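Local coordinates for putative cytochrome P450 YjiB (Bacillus subtilis subsp. subtilis, PDB 4RM4), which probably acts as a heme-dependent monooxygenase that uses molecular oxygen to oxidise organic substrates, at residues E118-F123 / I367-H372; N246-A251 / I361-L366; Y253-L256 / G260-E263. All coordinates share one frame; numbering follows the deposited sequence.

Interaction 1: E118-F123 / I367-H372; sequences ELIQKF and ISAFPH
Ile120 leans its CB toward the helix end at Ala369, and its two branches do different work. The branch methyl CG2 meets Ala369 CB methyl to methyl, with Ile120 CG2 3.8 Å from Ala369 CB. The same methyl lies more loosely beside the Phe370 ring, where Ile120 CG2 is 4.4 Å from Phe370 CE2. The longer branch runs out through CG1, extended at chi2 179°. Its tip, Ile120 CD1, packs on backbone one turn back in the other helix, at Ser365 O. These helices, 102-123 and 352-369, are helices D and L of the cytochrome P450 fold, and the contact lies toward the C-terminal part of helix 102-123 and the end of helix 352-369. Phe370 is the first residue to leave helix 352-369. Its ring meets Phe123 rim to rim, with neither ring over the other's face. Phe123 CE1 is 3.8 Å from Phe370 CE2, and the planes differ by only 13°. Phe123 has its CG between backbone N and carbonyl carbon (chi1 60°), which puts Ile120 O 3.8 Å above the plane of the Phe123 ring, offset toward the rim. Phe129 meets both rings, and Gln124 NE2 hydrogen-bonds to Ala369 O.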
loop_
_atom_site.group_PDB
_atom_site.type_symbol
_atom_site.label_atom_id
_atom_site.label_comp_id
_atom_site.label_asym_id
_atom_site.label_seq_id
_atom_site.Cartn_x
_atom_site.Cartn_y
_atom_site.Cartn_z
ATOM N N GLU A 118 3.408 -15.361 15.912
ATOM C CA GLU A 118 4.838 -15.592 16.129
ATOM C C GLU A 118 5.616 -14.297 16.320
ATOM O O GLU A 118 6.529 -14.229 17.145
ATOM C CB GLU A 118 5.434 -16.415 14.983
ATOM C CG GLU A 118 4.845 -17.806 14.880
ATOM C CD GLU A 118 5.649 -18.718 13.974
ATOM O OE1 GLU A 118 6.696 -18.275 13.455
ATOM O OE2 GLU A 118 5.233 -19.882 13.788
ATOM N N LEU A 119 5.251 -13.264 15.561
ATOM C CA LEU A 119 5.871 -11.956 15.719
ATOM C C LEU A 119 5.602 -11.415 17.112
ATOM O O LEU A 119 6.512 -10.958 17.801
ATOM C CB LEU A 119 5.332 -10.974 14.674
ATOM C CG LEU A 119 5.906 -11.156 13.271
ATOM C CD1 LEU A 119 5.099 -10.351 12.252
ATOM C CD2 LEU A 119 7.368 -10.760 13.254
ATOM N N ILE A 120 4.340 -11.469 17.513
ATOM C CA ILE A 120 3.920 -10.944 18.805
ATOM C C ILE A 120 4.649 -11.632 19.968
ATOM O O ILE A 120 5.087 -10.970 20.916
ATOM C CB ILE A 120 2.392 -11.034 18.975
ATOM C CG1 ILE A 120 1.705 -10.117 17.953
ATOM C CG2 ILE A 120 1.998 -10.664 20.396
ATOM C CD1 ILE A 120 0.188 -10.123 18.000
ATOM N N GLN A 121 4.800 -12.952 19.872
ATOM C CA GLN A 121 5.476 -13.736 20.905
ATOM C C GLN A 121 6.853 -13.184 21.253
ATOM O O GLN A 121 7.271 -13.237 22.414
ATOM C CB GLN A 121 5.584 -15.210 20.491
ATOM C CG GLN A 121 4.356 -16.048 20.816
ATOM C CD GLN A 121 4.357 -17.398 20.118
ATOM O OE1 GLN A 121 5.025 -17.583 19.098
ATOM N NE2 GLN A 121 3.599 -18.349 20.660
ATOM N N LYS A 122 7.549 -12.646 20.255
ATOM C CA LYS A 122 8.894 -12.114 20.453
ATOM C C LYS A 122 8.927 -10.883 21.363
ATOM O O LYS A 122 9.923 -10.653 22.053
ATOM C CB LYS A 122 9.565 -11.794 19.108
ATOM C CG LYS A 122 9.819 -12.998 18.213
ATOM C CD LYS A 122 10.663 -12.606 16.998
ATOM C CE LYS A 122 10.810 -13.753 16.011
ATOM N NZ LYS A 122 11.548 -14.912 16.588
ATOM N N PHE A 123 7.854 -10.090 21.373
ATOM C CA PHE A 123 7.836 -8.889 22.213
ATOM C C PHE A 123 6.716 -8.864 23.257
ATOM O O PHE A 123 6.465 -7.832 23.883
ATOM C CB PHE A 123 7.858 -7.600 21.371
ATOM C CG PHE A 123 6.694 -7.445 20.427
ATOM C CD1 PHE A 123 5.573 -6.716 20.797
ATOM C CD2 PHE A 123 6.734 -7.998 19.158
ATOM C CE1 PHE A 123 4.516 -6.551 19.925
ATOM C CE2 PHE A 123 5.669 -7.841 18.279
ATOM C CZ PHE A 123 4.560 -7.116 18.665
ATOM N N ILE A 367 -4.152 -6.020 19.508
ATOM C CA ILE A 367 -4.992 -5.449 20.551
ATOM C C ILE A 367 -5.423 -6.504 21.573
ATOM O O ILE A 367 -5.610 -6.195 22.753
ATOM C CB ILE A 367 -6.216 -4.690 19.965
ATOM C CG1 ILE A 367 -5.746 -3.560 19.043
ATOM C CG2 ILE A 367 -7.072 -4.110 21.074
ATOM C CD1 ILE A 367 -6.878 -2.753 18.411
ATOM N N SER A 368 -5.570 -7.745 21.119
ATOM C CA SER A 368 -5.905 -8.859 22.006
ATOM C C SER A 368 -4.751 -9.194 22.956
ATOM O O SER A 368 -4.965 -9.551 24.121
ATOM C CB SER A 368 -6.274 -10.097 21.175
ATOM O OG SER A 368 -6.707 -11.171 21.992
ATOM N N ALA A 369 -3.522 -9.078 22.457
ATOM C CA ALA A 369 -2.354 -9.439 23.250
ATOM C C ALA A 369 -2.036 -8.418 24.331
ATOM O O ALA A 369 -1.376 -8.745 25.320
ATOM C CB ALA A 369 -1.139 -9.647 22.352
ATOM N N PHE A 370 -2.497 -7.186 24.144
ATOM C CA PHE A 370 -2.130 -6.096 25.046
ATOM C C PHE A 370 -3.343 -5.371 25.613
ATOM O O PHE A 370 -4.126 -4.771 24.872
ATOM C CB PHE A 370 -1.187 -5.122 24.340
ATOM C CG PHE A 370 0.128 -5.741 23.961
ATOM C CD1 PHE A 370 1.074 -6.025 24.932
ATOM C CD2 PHE A 370 0.400 -6.079 22.645
ATOM C CE1 PHE A 370 2.283 -6.611 24.600
ATOM C CE2 PHE A 370 1.609 -6.672 22.301
ATOM C CZ PHE A 370 2.551 -6.938 23.285
ATOM N N PRO A 371 -3.510 -5.436 26.940
ATOM C CA PRO A 371 -4.667 -4.804 27.580
ATOM C C PRO A 371 -4.656 -3.291 27.392
ATOM O O PRO A 371 -5.704 -2.681 27.158
ATOM C CB PRO A 371 -4.502 -5.183 29.059
ATOM C CG PRO A 371 -3.056 -5.515 29.220
ATOM C CD PRO A 371 -2.631 -6.112 27.914
ATOM N N HIS A 372 -3.475 -2.692 27.476
ATOM C CA HIS A 372 -3.354 -1.249 27.334
ATOM C C HIS A 372 -2.063 -0.871 26.615
ATOM O O HIS A 372 -1.041 -1.540 26.747
ATOM C CB HIS A 372 -3.426 -0.564 28.701
ATOM C CG HIS A 372 -3.054 0.888 28.668
ATOM N ND1 HIS A 372 -3.956 1.880 28.350
ATOM C CD2 HIS A 372 -1.877 1.512 28.913
ATOM C CE1 HIS A 372 -3.351 3.055 28.401
ATOM N NE2 HIS A 372 -2.090 2.859 28.742
#

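Interaction 2: N246-A251 / I361-L366; sequences NLISNA and IALTSL. With HEM (protoporphyrin IX containing Fe), chain B.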
loop_
_atom_site.group_PDB
_atom_site.type_symbol
_atom_site.label_atom_id
_atom_site.label_comp_id
_atom_site.label_asym_id
_atom_site.label_seq_id
_atom_site.Cartn_x
_atom_site.Cartn_y
_atom_site.Cartn_z
ATOM N N ASN A 246 2.636 0.316 6.487
ATOM C CA ASN A 246 2.240 1.668 6.855
ATOM C C ASN A 246 0.762 1.734 7.209
ATOM O O ASN A 246 0.376 2.522 8.075
ATOM C CB ASN A 246 2.623 2.679 5.765
ATOM C CG ASN A 246 4.129 2.902 5.684
ATOM O OD1 ASN A 246 4.849 2.706 6.661
ATOM N ND2 ASN A 246 4.606 3.329 4.523
ATOM N N LEU A 247 -0.057 0.895 6.570
ATOM C CA LEU A 247 -1.472 0.801 6.947
ATOM C C LEU A 247 -1.580 0.341 8.393
ATOM O O LEU A 247 -2.309 0.930 9.196
ATOM C CB LEU A 247 -2.249 -0.167 6.029
ATOM C CG LEU A 247 -3.684 -0.509 6.484
ATOM C CD1 LEU A 247 -4.513 0.750 6.727
ATOM C CD2 LEU A 247 -4.376 -1.440 5.465
ATOM N N ILE A 248 -0.839 -0.709 8.735
ATOM C CA ILE A 248 -0.910 -1.247 10.092
ATOM C C ILE A 248 -0.440 -0.232 11.142
ATOM O O ILE A 248 -1.116 -0.035 12.166
ATOM C CB ILE A 248 -0.112 -2.538 10.220
ATOM C CG1 ILE A 248 -0.829 -3.664 9.469
ATOM C CG2 ILE A 248 0.060 -2.895 11.683
ATOM C CD1 ILE A 248 0.084 -4.877 9.168
ATOM N N SER A 249 0.703 0.409 10.885
ATOM C CA SER A 249 1.203 1.471 11.772
ATOM C C SER A 249 0.214 2.636 11.892
ATOM O O SER A 249 -0.098 3.103 12.993
ATOM C CB SER A 249 2.556 2.007 11.282
ATOM O OG SER A 249 3.514 0.976 11.123
ATOM N N ASN A 250 -0.282 3.114 10.753
ATOM C CA ASN A 250 -1.171 4.264 10.743
ATOM C C ASN A 250 -2.503 3.958 11.436
ATOM O O ASN A 250 -3.064 4.822 12.114
ATOM C CB ASN A 250 -1.458 4.738 9.307
ATOM C CG ASN A 250 -0.241 5.316 8.607
ATOM O OD1 ASN A 250 0.797 5.570 9.213
ATOM N ND2 ASN A 250 -0.379 5.535 7.303
ATOM N N ALA A 251 -3.007 2.732 11.261
ATOM C CA ALA A 251 -4.251 2.315 11.928
ATOM C C ALA A 251 -4.083 2.264 13.445
ATOM O O ALA A 251 -4.928 2.749 14.198
ATOM C CB ALA A 251 -4.704 0.955 11.407
ATOM N N ILE A 361 -6.155 -9.035 10.776
ATOM C CA ILE A 361 -5.457 -10.004 11.610
ATOM C C ILE A 361 -4.373 -9.364 12.475
ATOM O O ILE A 361 -4.321 -9.582 13.688
ATOM C CB ILE A 361 -4.869 -11.139 10.769
ATOM C CG1 ILE A 361 -5.999 -12.086 10.352
ATOM C CG2 ILE A 361 -3.772 -11.856 11.550
ATOM C CD1 ILE A 361 -5.559 -13.276 9.547
ATOM N N ALA A 362 -3.526 -8.549 11.861
ATOM C CA ALA A 362 -2.507 -7.843 12.620
ATOM C C ALA A 362 -3.108 -7.005 13.749
ATOM O O ALA A 362 -2.665 -7.102 14.889
ATOM C CB ALA A 362 -1.659 -6.995 11.718
ATOM N N LEU A 363 -4.119 -6.192 13.446
ATOM C CA LEU A 363 -4.659 -5.286 14.466
ATOM C C LEU A 363 -5.414 -6.042 15.546
ATOM O O LEU A 363 -5.216 -5.802 16.742
ATOM C CB LEU A 363 -5.566 -4.232 13.840
ATOM C CG LEU A 363 -4.828 -3.351 12.834
ATOM C CD1 LEU A 363 -5.801 -2.514 12.035
ATOM C CD2 LEU A 363 -3.784 -2.481 13.545
ATOM N N THR A 364 -6.292 -6.954 15.141
ATOM C CA THR A 364 -7.060 -7.677 16.144
ATOM C C THR A 364 -6.106 -8.436 17.067
ATOM O O THR A 364 -6.287 -8.442 18.290
ATOM C CB THR A 364 -8.126 -8.600 15.516
ATOM O OG1 THR A 364 -8.906 -9.218 16.549
ATOM C CG2 THR A 364 -7.468 -9.665 14.700
ATOM N N SER A 365 -5.063 -9.025 16.489
ATOM C CA SER A 365 -4.117 -9.831 17.262
ATOM C C SER A 365 -3.289 -8.988 18.216
ATOM O O SER A 365 -3.057 -9.377 19.366
ATOM C CB SER A 365 -3.195 -10.616 16.336
ATOM O OG SER A 365 -3.929 -11.501 15.510
ATOM N N LEU A 366 -2.830 -7.835 17.742
ATOM C CA LEU A 366 -2.080 -6.933 18.607
ATOM C C LEU A 366 -2.937 -6.485 19.791
ATOM O O LEU A 366 -2.507 -6.555 20.947
ATOM C CB LEU A 366 -1.605 -5.721 17.807
ATOM C CG LEU A 366 -0.476 -4.869 18.376
ATOM C CD1 LEU A 366 0.778 -5.715 18.587
ATOM C CD2 LEU A 366 -0.194 -3.698 17.444
HETATM C CHA HEM B . -2.552 -0.866 -7.083
HETATM C CHB HEM B . -2.806 1.063 -2.654
HETATM C CHC HEM B . -1.404 -3.182 -0.709
HETATM C CHD HEM B . -0.662 -4.960 -5.156
HETATM C C1A HEM B . -2.786 0.023 -6.053
HETATM C C2A HEM B . -3.358 1.349 -6.172
HETATM C C3A HEM B . -3.429 1.882 -4.950
HETATM C C4A HEM B . -2.920 0.911 -4.011
HETATM C CMA HEM B . -3.964 3.295 -4.584
HETATM C CAA HEM B . -3.822 2.035 -7.481
HETATM C CBA HEM B . -2.636 2.605 -8.237
HETATM C CGA HEM B . -3.079 3.524 -9.354
HETATM O O1A HEM B . -2.171 4.115 -9.993
HETATM O O2A HEM B . -4.306 3.665 -9.596
HETATM C C1B HEM B . -2.483 0.065 -1.767
HETATM C C2B HEM B . -2.608 0.160 -0.325
HETATM C C3B HEM B . -2.203 -1.003 0.203
HETATM C C4B HEM B . -1.833 -1.889 -0.874
HETATM C CMB HEM B . -3.111 1.413 0.424
HETATM C CAB HEM B . -2.155 -1.453 1.682
HETATM C CBB HEM B . -2.887 -0.828 2.606
HETATM C C1C HEM B . -1.115 -4.038 -1.740
HETATM C C2C HEM B . -0.726 -5.429 -1.614
HETATM C C3C HEM B . -0.527 -5.905 -2.850
HETATM C C4C HEM B . -0.781 -4.845 -3.785
HETATM C CMC HEM B . -0.599 -6.161 -0.261
HETATM C CAC HEM B . -0.089 -7.313 -3.320
HETATM C CBC HEM B . 0.412 -8.255 -2.514
HETATM C C1D HEM B . -1.071 -4.025 -6.080
HETATM C C2D HEM B . -0.957 -4.201 -7.500
HETATM C C3D HEM B . -1.548 -2.927 -8.115
HETATM C C4D HEM B . -1.963 -2.109 -6.992
HETATM C CMD HEM B . -0.372 -5.426 -8.227
HETATM C CAD HEM B . -1.681 -2.604 -9.623
HETATM C CBD HEM B . -3.060 -3.083 -10.084
HETATM C CGD HEM B . -3.287 -2.695 -11.526
HETATM O O1D HEM B . -4.218 -3.271 -12.153
HETATM O O2D HEM B . -2.517 -1.837 -12.031
HETATM N NA HEM B . -2.525 -0.202 -4.714
HETATM N NB HEM B . -1.996 -1.201 -2.056
HETATM N NC HEM B . -1.136 -3.707 -3.081
HETATM N ND HEM B . -1.668 -2.804 -5.821
HETATM FE FE HEM B . -1.981 -2.020 -3.925
HETATM O O HOH W 1 0.164 -0.862 -3.899
#
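Leu363 sets its forked end over the small bump of Ala251. Leu363 CD1 is 3.7 Å from Ala251 CB, and the second methyl, Leu363 CD2, is 4.2 Å from the same carbon. Leu363 CD2 also rests on backbone, 3.9 Å from Ile248 O. One leucine fork therefore covers a methyl and a carbonyl one turn apart. The roles reverse at the other end. There Ile248 is the long side chain and Ala362 the short one, with Ile248 CD1 3.7 Å from Ala362 CB. Ile248 CG1 sits anti to its carbonyl carbon (chi1 -71°), and the extended chi2 carries CD1 on to that methyl. Each helix thus offers one large residue to an alanine of the other. No hydrogen bond crosses the interface. The segment axes come within 10.3 Å of each other and cross at -40°, running in broadly the same direction. Away from this interface, Leu247 CD2 presses on a heme vinyl group, 3.3 Å from HEM CBB. Within segment 361-366, Ser365 OG and Ser365 N both hydrogen-bond to Ile361 O, from opposite faces of its plane. The contact joins the long central helix 226-257 of the P450 core to helix L. Phe135 and Ser136 of helix 131-136 touch Ala362 and Ile248. Met272 and Val276 of helix 272-282 pack on Leu363, and helix 102-123 lies against Ile361 and Ser365.

Interaction 3: Y253-L256 / G260-E263; sequences YSIL and GVYE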
loop_
_atom_site.group_PDB
_atom_site.type_symbol
_atom_site.label_atom_id
_atom_site.label_comp_id
_atom_site.label_asym_id
_atom_site.label_seq_id
_atom_site.Cartn_x
_atom_site.Cartn_y
_atom_site.Cartn_z
ATOM N N TYR A 253 -1.934 3.944 15.162
ATOM C CA TYR A 253 -1.739 5.313 15.638
ATOM C C TYR A 253 -3.091 5.986 15.763
ATOM O O TYR A 253 -3.388 6.606 16.789
ATOM C CB TYR A 253 -0.840 6.129 14.699
ATOM C CG TYR A 253 -0.465 7.494 15.241
ATOM C CD1 TYR A 253 0.706 7.675 15.979
ATOM C CD2 TYR A 253 -1.266 8.602 15.008
ATOM C CE1 TYR A 253 1.058 8.921 16.463
ATOM C CE2 TYR A 253 -0.920 9.847 15.479
ATOM C CZ TYR A 253 0.236 10.000 16.213
ATOM O OH TYR A 253 0.564 11.242 16.696
ATOM N N SER A 254 -3.910 5.864 14.718
ATOM C CA SER A 254 -5.240 6.477 14.732
ATOM C C SER A 254 -6.082 5.925 15.871
ATOM O O SER A 254 -6.812 6.675 16.545
ATOM C CB SER A 254 -5.957 6.250 13.401
ATOM O OG SER A 254 -5.183 6.723 12.313
ATOM N N ILE A 255 -5.982 4.619 16.091
ATOM C CA ILE A 255 -6.728 3.970 17.171
ATOM C C ILE A 255 -6.311 4.497 18.550
ATOM O O ILE A 255 -7.163 4.794 19.387
ATOM C CB ILE A 255 -6.626 2.425 17.106
ATOM C CG1 ILE A 255 -7.534 1.895 15.995
ATOM C CG2 ILE A 255 -7.039 1.795 18.442
ATOM C CD1 ILE A 255 -7.150 0.456 15.454
ATOM N N LEU A 256 -5.007 4.615 18.780
ATOM C CA LEU A 256 -4.498 5.104 20.061
ATOM C C LEU A 256 -4.828 6.564 20.291
ATOM O O LEU A 256 -5.030 6.985 21.430
ATOM C CB LEU A 256 -2.975 4.934 20.151
ATOM C CG LEU A 256 -2.397 3.520 20.135
ATOM C CD1 LEU A 256 -0.878 3.580 20.339
ATOM C CD2 LEU A 256 -3.072 2.672 21.210
ATOM N N GLY A 260 -11.035 5.965 23.754
ATOM C CA GLY A 260 -11.948 4.853 23.935
ATOM C C GLY A 260 -11.923 3.758 22.874
ATOM O O GLY A 260 -12.430 2.659 23.100
ATOM N N VAL A 261 -11.348 4.059 21.712
ATOM C CA VAL A 261 -11.434 3.141 20.577
ATOM C C VAL A 261 -10.634 1.856 20.800
ATOM O O VAL A 261 -11.075 0.778 20.414
ATOM C CB VAL A 261 -11.001 3.824 19.251
ATOM C CG1 VAL A 261 -11.016 2.817 18.084
ATOM C CG2 VAL A 261 -11.891 5.025 18.942
ATOM N N TYR A 262 -9.463 1.958 21.425
ATOM C CA TYR A 262 -8.645 0.768 21.690
ATOM C C TYR A 262 -9.432 -0.231 22.527
ATOM O O TYR A 262 -9.476 -1.421 22.226
ATOM C CB TYR A 262 -7.344 1.154 22.417
ATOM C CG TYR A 262 -6.308 0.039 22.530
ATOM C CD1 TYR A 262 -5.261 -0.059 21.624
ATOM C CD2 TYR A 262 -6.373 -0.904 23.551
ATOM C CE1 TYR A 262 -4.300 -1.084 21.729
ATOM C CE2 TYR A 262 -5.428 -1.925 23.657
ATOM C CZ TYR A 262 -4.403 -2.008 22.744
ATOM O OH TYR A 262 -3.455 -3.012 22.861
ATOM N N GLU A 263 -10.066 0.275 23.580
ATOM C CA GLU A 263 -10.818 -0.551 24.508
ATOM C C GLU A 263 -12.064 -1.134 23.845
ATOM O O GLU A 263 -12.433 -2.284 24.086
ATOM C CB GLU A 263 -11.211 0.293 25.726
ATOM C CG GLU A 263 -10.029 0.898 26.490
ATOM C CD GLU A 263 -9.092 1.761 25.639
ATOM O OE1 GLU A 263 -9.560 2.600 24.828
ATOM O OE2 GLU A 263 -7.862 1.601 25.800
HETATM O O HOH W 2 -7.989 4.369 22.018
#
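Leu256 and Tyr262 lie side by side and point the same way. The leucine touches the ring with one methyl, and Leu256 CD2 is 3.5 Å from Tyr262 CD1. The approach is oblique to the ring. Ile255 supplies the second part of the contact. Ile255 CG2 is 3.8 Å from Tyr262 CA and packs on the root of the tyrosine. Val261 flanks the same methyl, with Ile255 CG2 4.1 Å from Val261 CG1. This valine branch lies anti to its backbone N (chi1 176°), turned to meet the isoleucine, and the two side chains cross at about a right angle. No direct hydrogen bond joins the segments. Water 2 ties their backbones instead. It donates to Ile255 O at 2.8 Å and accepts from Tyr262 N at 2.9 Å. The water thus serves one carbonyl near the end of the first helix and one amide in the first turn of the next.

Further out, Tyr262 is held at both ends. Its base is packed by Ile255, and its OH hydrogen-bonds to Phe370 O just beyond helix 352-369. Met373 also touches its side chain. Ile332, in a loop, packs on Val261. Gly260, at the N-cap position of helix 261-267, has a positive phi (85°), which by itself favours glycine. Thr258 OG1 hydrogen-bonds to Ser254 O at the end of the preceding helix. The whole is a short turn joining two successive helices, the junction of the long central helix 226-257 and helix J in the cytochrome P450 fold.

In the fold
The three contacts lie on the same side of the chain's centre. Interactions 2 and 3 have centres about 11 Å apart, interactions 1 and 2 about 12 Å, and interactions 1 and 3 about 16 Å. Along the chain they are nested: 253-256 with 260-263 falls inside the loop closed by interaction 2, which falls inside that closed by interaction 1. Helix 352-369 serves interactions 1 and 2, and helix 226-257 serves interactions 2 and 3. Phe123 CZ packs on Leu366 CD1 to join the first two. Helix L thus packs on helix D at one end and on helix 226-257 further in, which runs on toward helix J; of the three, interaction 2 reaches the heme.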